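Local coordinates for protein aminotransferase (Paracoccus denitrificans, PDB 4GRX) that probably transfers amino groups between amine donors and carbonyl acceptors, as a pyridoxal-phosphate-dependent omega-aminotransferase of class III, at residues A[69-72]-A[73-77]; A[85-88]-A[89-92]; A[136-139]-A[140-143]; A[248-251]-A[252-256]; A[318-321]-A[322-326]. All coordinates share one frame; numbering follows the deposited sequence.

Contact 1. Residues A[69-72]-A[73-77]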
# COMPACT_ATOMS: atom_id res chain seq x y z
N TRP A 69 -2.37 4.71 16.53
CA TRP A 69 -1.31 5.74 16.62
C TRP A 69 -1.59 7.01 15.85
O TRP A 69 -1.03 8.05 16.16
CB TRP A 69 0.07 5.23 16.17
CG TRP A 69 0.49 3.90 16.73
CD1 TRP A 69 0.17 2.63 16.24
CD2 TRP A 69 1.37 3.65 17.88
NE1 TRP A 69 0.77 1.65 17.00
CE2 TRP A 69 1.50 2.20 18.00
CE3 TRP A 69 2.04 4.46 18.79
CZ2 TRP A 69 2.26 1.60 19.00
CZ3 TRP A 69 2.80 3.85 19.79
CH2 TRP A 69 2.91 2.45 19.89
N ASN A 70 -2.47 6.93 14.86
CA ASN A 70 -2.59 7.96 13.83
C ASN A 70 -3.67 9.04 14.02
O ASN A 70 -3.57 10.12 13.44
CB ASN A 70 -2.77 7.28 12.46
CG ASN A 70 -4.01 6.39 12.40
OD1 ASN A 70 -4.55 5.97 13.42
ND2 ASN A 70 -4.44 6.08 11.19
N MET A 71 -4.71 8.76 14.81
CA MET A 71 -5.79 9.75 14.96
C MET A 71 -5.48 10.84 16.01
O MET A 71 -6.28 11.13 16.90
CB MET A 71 -7.13 9.08 15.29
CG MET A 71 -7.44 7.88 14.43
SD MET A 71 -8.40 8.33 13.00
CE MET A 71 -7.83 6.98 11.94
N VAL A 72 -4.32 11.46 15.88
CA VAL A 72 -3.83 12.42 16.87
C VAL A 72 -4.75 13.63 17.08
O VAL A 72 -4.70 14.26 18.13
CB VAL A 72 -2.41 12.89 16.52
CG1 VAL A 72 -1.48 11.68 16.40
CG2 VAL A 72 -2.42 13.70 15.23
N ALA A 73 -5.58 13.93 16.09
CA ALA A 73 -6.50 15.03 16.21
C ALA A 73 -7.92 14.57 16.59
O ALA A 73 -8.89 15.30 16.42
CB ALA A 73 -6.52 15.84 14.93
N GLY A 74 -8.02 13.35 17.12
CA GLY A 74 -9.31 12.79 17.48
C GLY A 74 -10.14 12.30 16.31
O GLY A 74 -9.66 12.18 15.19
N PHE A 75 -11.40 12.01 16.59
CA PHE A 75 -12.26 11.34 15.63
C PHE A 75 -13.31 12.25 15.00
O PHE A 75 -14.17 11.78 14.26
CB PHE A 75 -12.92 10.13 16.29
CG PHE A 75 -11.93 9.13 16.80
CD1 PHE A 75 -11.30 8.26 15.93
CD2 PHE A 75 -11.63 9.07 18.16
CE1 PHE A 75 -10.38 7.34 16.40
CE2 PHE A 75 -10.71 8.14 18.64
CZ PHE A 75 -10.09 7.27 17.76
N ASP A 76 -13.26 13.55 15.29
CA ASP A 76 -14.18 14.47 14.65
C ASP A 76 -13.66 15.90 14.51
O ASP A 76 -14.44 16.85 14.53
CB ASP A 76 -15.58 14.43 15.32
CG ASP A 76 -15.63 15.17 16.66
OD1 ASP A 76 -14.63 15.19 17.41
OD2 ASP A 76 -16.70 15.73 16.98
N HIS A 77 -12.35 16.06 14.35
CA HIS A 77 -11.75 17.39 14.19
C HIS A 77 -12.34 18.15 13.04
O HIS A 77 -12.20 17.77 11.88
CB HIS A 77 -10.25 17.29 14.02
CG HIS A 77 -9.55 18.61 14.12
ND1 HIS A 77 -9.38 19.41 13.06
CD2 HIS A 77 -8.97 19.26 15.20
CE1 HIS A 77 -8.73 20.53 13.44
NE2 HIS A 77 -8.47 20.43 14.75
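The side chains of M71 and F75 cross at about a right angle, and the methionine CG meets the ring obliquely. This CG makes the nearest approach, 3.6 Å from F75 CE1, while SD stands 5.0 Å from the F75 ring centroid and 59° off the ring normal, an oblique Met-aromatic contact. M71 sets CG beside its own backbone N (chi1 -46°), and a bend at chi2 then carries the thioether past the F75 CD1-CE1 bond. What brings the two residues together is the backbone between them, a type I beta turn from M71 to G74. G74 N donates to M71 O over 2.8 Å, and M71 is also the centre of an inverse gamma turn with a weak bond from V72 N to N70 O, 2.9 Å. G74 leaves the turn with a positive phi of 76°. The segment lies in the loop between strand 60-63 and helix 78-90; H77 is the N-cap of that helix, its ND1 hydrogen-bonded to L80 N. G93 of the second subunit packs against both M71 and F75, and the M71 side chain lies about 12 Å from the bound delta-amino valeric acid.

Contact 2. Residues A[85-88]-A[89-92]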
# COMPACT_ATOMS: atom_id res chain seq x y z
N LYS A 85 -13.27 17.78 2.77
CA LYS A 85 -14.45 18.03 1.95
C LYS A 85 -14.17 19.06 0.85
O LYS A 85 -14.62 18.89 -0.29
CB LYS A 85 -15.62 18.46 2.82
CG LYS A 85 -16.11 17.40 3.79
CD LYS A 85 -17.49 17.71 4.35
CE LYS A 85 -17.47 18.89 5.31
NZ LYS A 85 -18.83 19.20 5.81
N ALA A 86 -13.42 20.10 1.19
CA ALA A 86 -13.02 21.14 0.24
C ALA A 86 -12.25 20.56 -0.93
O ALA A 86 -12.49 20.93 -2.07
CB ALA A 86 -12.21 22.23 0.93
N GLN A 87 -11.34 19.62 -0.65
CA GLN A 87 -10.57 19.01 -1.72
C GLN A 87 -11.39 18.08 -2.60
O GLN A 87 -11.13 17.97 -3.80
CB GLN A 87 -9.32 18.30 -1.20
CG GLN A 87 -8.37 17.91 -2.34
CD GLN A 87 -7.85 19.10 -3.12
OE1 GLN A 87 -7.90 19.14 -4.36
NE2 GLN A 87 -7.35 20.10 -2.40
N TYR A 88 -12.38 17.42 -2.02
CA TYR A 88 -13.33 16.67 -2.85
C TYR A 88 -14.20 17.56 -3.75
O TYR A 88 -14.55 17.17 -4.86
CB TYR A 88 -14.17 15.72 -2.00
CG TYR A 88 -13.47 14.42 -1.74
CD1 TYR A 88 -13.38 13.45 -2.74
CD2 TYR A 88 -12.87 14.15 -0.51
CE1 TYR A 88 -12.73 12.25 -2.52
CE2 TYR A 88 -12.21 12.95 -0.28
CZ TYR A 88 -12.15 12.00 -1.29
OH TYR A 88 -11.51 10.79 -1.08
N ASP A 89 -14.52 18.76 -3.27
CA ASP A 89 -15.26 19.75 -4.06
C ASP A 89 -14.43 20.21 -5.23
O ASP A 89 -14.97 20.57 -6.26
CB ASP A 89 -15.60 20.99 -3.21
CG ASP A 89 -16.78 20.76 -2.30
OD1 ASP A 89 -17.76 20.10 -2.73
OD2 ASP A 89 -16.75 21.26 -1.15
N ARG A 90 -13.12 20.20 -5.04
CA ARG A 90 -12.20 20.85 -5.95
C ARG A 90 -11.66 19.86 -6.99
O ARG A 90 -11.68 20.14 -8.19
CB ARG A 90 -11.07 21.48 -5.12
CG ARG A 90 -10.13 22.41 -5.85
CD ARG A 90 -8.91 22.71 -4.99
NE ARG A 90 -7.79 23.22 -5.79
CZ ARG A 90 -7.74 24.43 -6.36
NH1 ARG A 90 -8.76 25.26 -6.24
NH2 ARG A 90 -6.68 24.80 -7.06
N PHE A 91 -11.19 18.71 -6.52
CA PHE A 91 -10.53 17.74 -7.38
C PHE A 91 -10.33 16.47 -6.58
O PHE A 91 -9.37 16.37 -5.81
CB PHE A 91 -9.17 18.27 -7.83
CG PHE A 91 -8.53 17.47 -8.93
CD1 PHE A 91 -7.16 17.19 -8.89
CD2 PHE A 91 -9.27 17.00 -10.01
CE1 PHE A 91 -6.55 16.47 -9.91
CE2 PHE A 91 -8.67 16.28 -11.03
CZ PHE A 91 -7.31 16.02 -10.99
N PRO A 92 -11.23 15.49 -6.77
CA PRO A 92 -11.38 14.31 -5.91
C PRO A 92 -10.38 13.18 -6.13
O PRO A 92 -10.26 12.32 -5.24
CB PRO A 92 -12.79 13.83 -6.20
CG PRO A 92 -13.06 14.28 -7.59
CD PRO A 92 -12.17 15.45 -7.91
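Y88 and P92 form the close-packed side of this last turn of helix 78-90. The proline CB approaches Y88 CD1 to 3.5 Å, obliquely to the ring. In the backbone, Q87 O takes two amide hydrogens: F91 N gives a nearly straight bond of 2.8 Å (168°), R90 N a weak one of 3.2 Å, and past this double grip F91 leaves helical geometry. Q87 and R90 are packed more loosely. Q87 CG stands anti to its own N (chi1 -168°), and a bend at chi2 brings OE1 within 3.8 Å of R90 CD, near the plane of the guanidinium, which is 80° from that of the amide. With an alanine in place of Q87, a gap is likely to open beside V340 and A343, and the aliphatic part of R90 would lose a neighbour. The solvent side holds A86, D89 and R90; D89 N is tied to K85 O (3.0 Å), but the charged ends turn elsewhere, R90 NH2 to D103 and D89 OD1 to K85 NZ of the second subunit, a salt bridge repeated reciprocally. Q87 and Y88 pack against helix 339-354, Y88 OH is hydrogen-bonded to F303 O of the second subunit, and P92 packs on F75 of that subunit.

Contact 3. Residues A[136-139]-A[140-143]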
# COMPACT_ATOMS: atom_id res chain seq x y z
N MET A 136 11.66 2.03 -0.14
CA MET A 136 12.99 2.48 0.30
C MET A 136 14.06 1.43 0.04
O MET A 136 15.17 1.77 -0.37
CB MET A 136 13.01 2.87 1.78
CG MET A 136 14.32 3.53 2.21
SD MET A 136 14.55 5.13 1.38
CE MET A 136 16.16 4.91 0.61
N VAL A 137 13.73 0.17 0.30
CA VAL A 137 14.65 -0.91 0.05
C VAL A 137 14.95 -0.98 -1.46
O VAL A 137 16.11 -1.04 -1.84
CB VAL A 137 14.12 -2.25 0.58
CG1 VAL A 137 15.09 -3.37 0.28
CG2 VAL A 137 13.91 -2.16 2.08
N LYS A 138 13.91 -0.94 -2.29
CA LYS A 138 14.09 -1.01 -3.75
C LYS A 138 14.96 0.16 -4.25
O LYS A 138 15.82 -0.02 -5.12
CB LYS A 138 12.75 -1.00 -4.47
CG LYS A 138 11.96 -2.30 -4.43
CD LYS A 138 10.64 -2.13 -5.18
CE LYS A 138 10.85 -2.05 -6.70
NZ LYS A 138 9.61 -1.72 -7.45
N MET A 139 14.74 1.34 -3.67
CA MET A 139 15.54 2.51 -3.97
C MET A 139 17.01 2.24 -3.64
O MET A 139 17.89 2.51 -4.45
CB MET A 139 15.03 3.69 -3.15
CG MET A 139 14.69 4.93 -3.95
SD MET A 139 13.54 5.94 -2.98
CE MET A 139 12.53 6.68 -4.26
N LEU A 140 17.27 1.67 -2.46
CA LEU A 140 18.64 1.27 -2.11
C LEU A 140 19.23 0.27 -3.11
O LEU A 140 20.34 0.48 -3.61
CB LEU A 140 18.70 0.77 -0.66
CG LEU A 140 18.33 1.79 0.42
CD1 LEU A 140 18.32 1.16 1.79
CD2 LEU A 140 19.26 2.99 0.41
N TRP A 141 18.49 -0.79 -3.46
CA TRP A 141 18.98 -1.76 -4.44
C TRP A 141 19.30 -1.14 -5.77
O TRP A 141 20.38 -1.34 -6.30
CB TRP A 141 17.99 -2.88 -4.64
CG TRP A 141 17.80 -3.72 -3.43
CD1 TRP A 141 18.66 -3.83 -2.35
CD2 TRP A 141 16.68 -4.61 -3.13
NE1 TRP A 141 18.15 -4.68 -1.42
CE2 TRP A 141 16.97 -5.21 -1.84
CE3 TRP A 141 15.51 -4.96 -3.79
CZ2 TRP A 141 16.11 -6.12 -1.24
CZ3 TRP A 141 14.65 -5.89 -3.19
CH2 TRP A 141 14.94 -6.44 -1.94
N PHE A 142 18.35 -0.40 -6.32
CA PHE A 142 18.53 0.42 -7.53
C PHE A 142 19.82 1.25 -7.44
O PHE A 142 20.66 1.20 -8.33
CB PHE A 142 17.29 1.32 -7.71
CG PHE A 142 17.39 2.31 -8.83
CD1 PHE A 142 17.48 3.68 -8.56
CD2 PHE A 142 17.35 1.90 -10.16
CE1 PHE A 142 17.56 4.61 -9.57
CE2 PHE A 142 17.44 2.83 -11.19
CZ PHE A 142 17.54 4.18 -10.89
N LEU A 143 19.97 1.98 -6.33
CA LEU A 143 21.06 2.92 -6.18
C LEU A 143 22.45 2.26 -6.15
O LEU A 143 23.32 2.62 -6.95
CB LEU A 143 20.82 3.82 -4.96
CG LEU A 143 21.87 4.90 -4.73
CD1 LEU A 143 21.98 5.85 -5.91
CD2 LEU A 143 21.58 5.66 -3.45
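V137 and W141, one turn apart on helix 129-146, make the clearest side-chain contact of this buried segment. The helix packs on the seven-stranded mixed sheet that is characteristic of the large domain of fold-type I pyridoxal-phosphate enzymes: M136, V137 and L140 all rest on F233 of strand 229-234. The backbone contributes four consecutive i to i+4 hydrogen bonds, L140 N to M136 O (3.0 Å), W141 N to V137 O (2.9 Å), F142 N to K138 O (2.8 Å) and L143 N to M139 O (2.9 Å), which are evidence of a regular, unbroken alpha-helix.

The aromatic interaction is a CH-pi contact. V137 CG1 sits over one face of the W141 indole, 3.6 Å from the centroid of the W141 six-membered ring and 26° off its normal, displaced toward the rim on the CE2-CZ2 side. Two torsions produce this: CG1 is anti to the valine N (chi1 179°), while W141 turns CG beside its own N (chi1 -65°), so the two side chains run alongside each other in the same direction. The indole is also fixed at its polar edge, NE1 bonding to R153 O, and R153 makes a cation-pi contact with the ring.

The polar end of K138 is held by hydrogen bonds from NZ to H331 ND1 and to V165 O of the second subunit; F181 of that subunit supplies a cation-pi partner.

M136 and L140 make an apolar contact. M136, bent at chi2 and chi3, reaches along the helix until its CE lies 3.7 Å from L140 CD2 and 3.8 Å from L140 CG.

Contact 4. Residues A[248-251]-A[252-256]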
# COMPACT_ATOMS: atom_id res chain seq x y z
N LYS A 248 20.53 5.33 26.22
CA LYS A 248 21.18 6.64 26.07
C LYS A 248 22.46 6.59 25.25
O LYS A 248 23.37 5.84 25.59
CB LYS A 248 21.48 7.28 27.44
CG LYS A 248 22.28 8.58 27.30
CD LYS A 248 22.50 9.32 28.61
CE LYS A 248 21.18 9.69 29.29
NZ LYS A 248 20.24 10.41 28.38
N GLY A 249 22.52 7.39 24.18
CA GLY A 249 23.71 7.50 23.34
C GLY A 249 23.80 6.43 22.26
O GLY A 249 24.82 6.32 21.56
N TYR A 250 22.73 5.67 22.08
CA TYR A 250 22.69 4.64 21.05
C TYR A 250 22.97 5.18 19.65
O TYR A 250 23.89 4.70 18.97
CB TYR A 250 21.35 3.92 21.07
CG TYR A 250 21.10 2.91 19.98
CD1 TYR A 250 21.73 1.66 20.00
CD2 TYR A 250 20.19 3.17 18.94
CE1 TYR A 250 21.46 0.70 19.02
CE2 TYR A 250 19.93 2.23 17.95
CZ TYR A 250 20.56 0.99 18.00
OH TYR A 250 20.30 0.05 17.04
N PHE A 251 22.18 6.16 19.23
CA PHE A 251 22.31 6.67 17.88
C PHE A 251 23.62 7.40 17.66
O PHE A 251 24.19 7.36 16.57
CB PHE A 251 21.12 7.53 17.51
CG PHE A 251 19.89 6.74 17.20
CD1 PHE A 251 18.80 6.74 18.06
CD2 PHE A 251 19.83 5.95 16.05
CE1 PHE A 251 17.67 6.00 17.78
CE2 PHE A 251 18.71 5.19 15.76
CZ PHE A 251 17.62 5.22 16.63
N GLN A 252 24.12 8.01 18.74
CA GLN A 252 25.42 8.65 18.74
C GLN A 252 26.56 7.67 18.52
O GLN A 252 27.52 8.00 17.84
CB GLN A 252 25.63 9.47 20.01
CG GLN A 252 24.83 10.77 20.01
CD GLN A 252 23.32 10.56 20.09
OE1 GLN A 252 22.84 9.57 20.67
NE2 GLN A 252 22.55 11.49 19.51
N ALA A 253 26.47 6.48 19.11
CA ALA A 253 27.47 5.42 18.85
C ALA A 253 27.23 4.71 17.52
O ALA A 253 28.19 4.29 16.86
CB ALA A 253 27.48 4.41 19.99
N ILE A 254 25.96 4.57 17.13
CA ILE A 254 25.54 3.82 15.94
C ILE A 254 25.84 4.52 14.61
O ILE A 254 26.36 3.88 13.70
CB ILE A 254 24.04 3.40 16.03
CG1 ILE A 254 23.89 2.18 16.94
CG2 ILE A 254 23.42 3.09 14.66
CD1 ILE A 254 24.38 0.88 16.33
N LEU A 255 25.53 5.81 14.50
CA LEU A 255 25.68 6.50 13.22
C LEU A 255 27.07 6.59 12.61
O LEU A 255 27.23 6.32 11.41
CB LEU A 255 25.00 7.86 13.22
CG LEU A 255 23.68 7.81 12.45
CD1 LEU A 255 22.61 7.19 13.33
CD2 LEU A 255 23.28 9.20 12.03
N PRO A 256 28.10 6.97 13.41
CA PRO A 256 29.45 7.06 12.85
C PRO A 256 29.94 5.75 12.20
O PRO A 256 30.60 5.80 11.16
CB PRO A 256 30.30 7.41 14.07
CG PRO A 256 29.36 8.19 14.92
CD PRO A 256 28.08 7.41 14.81
O HOH W 1 20.45 7.93 20.73
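The conformations of Y250 and I254 bring I254 CG1 over the tyrosine ring. The tyrosine has CG anti to its backbone N (chi1 175°), which tilts the ring toward the next turn; there I254, with CG1 beside its own N, sets that carbon over one ring face. I254 CG1 is 3.7 Å from the Y250 centroid and 18° off the normal, a CH-pi contact displaced toward CE1, 3.5 Å from CG1. F251 has CG anti to its carbonyl carbon (chi1 -76°), so that its ring swings beside the tyrosine: Y250 CD2 stands 3.7 Å above the centre of the F251 face. L255 CD1 lies at the F251 edge, 4.1 Å from CD2. Q252, bent at chi2, folds its OE1 back to accept from a water, 2.9 Å away, that in turn accepts from F251 N; NE2 bonds to Y286 O. G249 is the N-cap residue, and its O receives A253 N at 3.0 Å. Replacing Y250 by an alanine would probably uncover I254 CG1 and leave R158 NH1 without the hydroxyl it bonds to. In the beta-alpha-beta unit formed by strand 229-234, helix 250-260 and strand 265-268, Y250 and I254 touch F232, F251 and L255 touch M265, and A253 and I254 meet helix 206-224 on V210, A214 and L217.

Contact 5. Residues A[318-321]-A[322-326]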
# COMPACT_ATOMS: atom_id res chain seq x y z
N ARG A 318 22.20 11.50 -5.42
CA ARG A 318 22.62 10.20 -5.93
C ARG A 318 21.51 9.42 -6.66
O ARG A 318 21.75 8.89 -7.76
CB ARG A 318 23.28 9.37 -4.82
CG ARG A 318 24.72 9.78 -4.56
CD ARG A 318 25.20 9.31 -3.20
NE ARG A 318 25.36 7.86 -3.13
CZ ARG A 318 25.32 7.15 -2.00
NH1 ARG A 318 25.12 7.77 -0.84
NH2 ARG A 318 25.47 5.84 -2.03
N VAL A 319 20.31 9.39 -6.07
CA VAL A 319 19.14 8.75 -6.69
C VAL A 319 18.79 9.46 -8.00
O VAL A 319 18.63 8.81 -9.03
CB VAL A 319 17.91 8.73 -5.75
CG1 VAL A 319 16.66 8.28 -6.50
CG2 VAL A 319 18.17 7.81 -4.57
N GLU A 320 18.69 10.78 -7.94
CA GLU A 320 18.40 11.61 -9.12
C GLU A 320 19.35 11.31 -10.27
O GLU A 320 18.89 11.04 -11.38
CB GLU A 320 18.44 13.09 -8.76
CG GLU A 320 18.42 14.02 -9.96
CD GLU A 320 19.19 15.30 -9.70
OE1 GLU A 320 18.71 16.13 -8.89
OE2 GLU A 320 20.27 15.47 -10.32
N ALA A 321 20.66 11.37 -10.01
CA ALA A 321 21.66 11.06 -11.03
C ALA A 321 21.48 9.65 -11.58
O ALA A 321 21.49 9.44 -12.80
CB ALA A 321 23.07 11.23 -10.47
N ALA A 322 21.29 8.68 -10.68
CA ALA A 322 21.13 7.27 -11.04
C ALA A 322 19.96 7.05 -12.00
O ALA A 322 20.08 6.28 -12.95
CB ALA A 322 20.97 6.42 -9.79
N VAL A 323 18.86 7.76 -11.73
CA VAL A 323 17.65 7.75 -12.55
C VAL A 323 17.95 8.20 -13.97
O VAL A 323 17.68 7.46 -14.92
CB VAL A 323 16.53 8.63 -11.94
CG1 VAL A 323 15.38 8.84 -12.92
CG2 VAL A 323 15.99 8.00 -10.67
N GLU A 324 18.51 9.40 -14.13
CA GLU A 324 18.78 9.98 -15.45
C GLU A 324 19.70 9.15 -16.34
O GLU A 324 19.65 9.27 -17.57
CB GLU A 324 19.26 11.43 -15.35
CG GLU A 324 18.14 12.46 -15.43
CD GLU A 324 18.38 13.65 -14.50
OE1 GLU A 324 19.30 14.45 -14.78
OE2 GLU A 324 17.62 13.77 -13.50
N ALA A 325 20.53 8.30 -15.73
CA ALA A 325 21.38 7.37 -16.49
C ALA A 325 20.55 6.32 -17.24
O ALA A 325 21.00 5.77 -18.24
CB ALA A 325 22.39 6.70 -15.56
N ILE A 326 19.33 6.09 -16.76
CA ILE A 326 18.47 4.98 -17.21
C ILE A 326 17.16 5.51 -17.82
O ILE A 326 16.54 4.85 -18.66
CB ILE A 326 18.23 4.01 -16.02
CG1 ILE A 326 18.75 2.61 -16.35
CG2 ILE A 326 16.79 4.04 -15.50
CD1 ILE A 326 19.49 1.96 -15.19
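The carboxylates of E320 and E324 are nearly parallel, their planes 15° apart, but they are slipped past each other, so neither lies squarely over the other's face. The side chains run side by side in the same direction. E324 OE2 comes nearest to an aliphatic atom, E320 CG, at 3.6 Å, while the OE2 atoms of E320 and E324 stay 4.5 Å apart. Such closeness of like charges would tend to raise the proton affinity of the pair, though the salt bridge of E320 OE1 with R122 NH2 should offset it. The torsions explain the approach: E320 has CG anti to its N (chi1 169°), and bends at chi2 in both glutamates bring the acids alongside.

A third flat group, the guanidinium of R318, makes its salt bridges outside the two segments, with E147 OE1 through NH2 and with D314 OD2 through NH1.

The backbone holds the arrangement with four i to i+4 bonds: A322 N to R318 O (3.0 Å), V323 N to V319 O (2.9 Å), E324 N to E320 O (3.2 Å) and A325 N to A321 O (3.3 Å), the last two longer than the first two. On the buried side V319 CG1 and V323 CG2 are 4.2 Å apart, a light apolar contact.

One side of helix 313-324 carries small or branched residues and another carries acids. A322 and V323 press on F142 of helix 129-146, and L143 of that helix meets R318 and A322. The second subunit adds M34 against V323, H38 against E324 and V180 against I326.

All five contacts are local and occur in series, so none closes a long loop and none nests in or crosses another. From the N terminus, contact 1 shapes the turn leading into helix 78-90 and contact 2 finishes that same helix, their centres 21 Å apart. Contact 3 lies within helix 129-146 and contact 4 at the start of helix 250-260, at the connection between two parallel strands of the large sheet. Contact 5, in helix 313-324, is the one that touches another: its centre is 12 Å from that of contact 3. Contacts 1, 2, 3 and 5 also reach the second subunit, whereas contact 4 stays within its own chain.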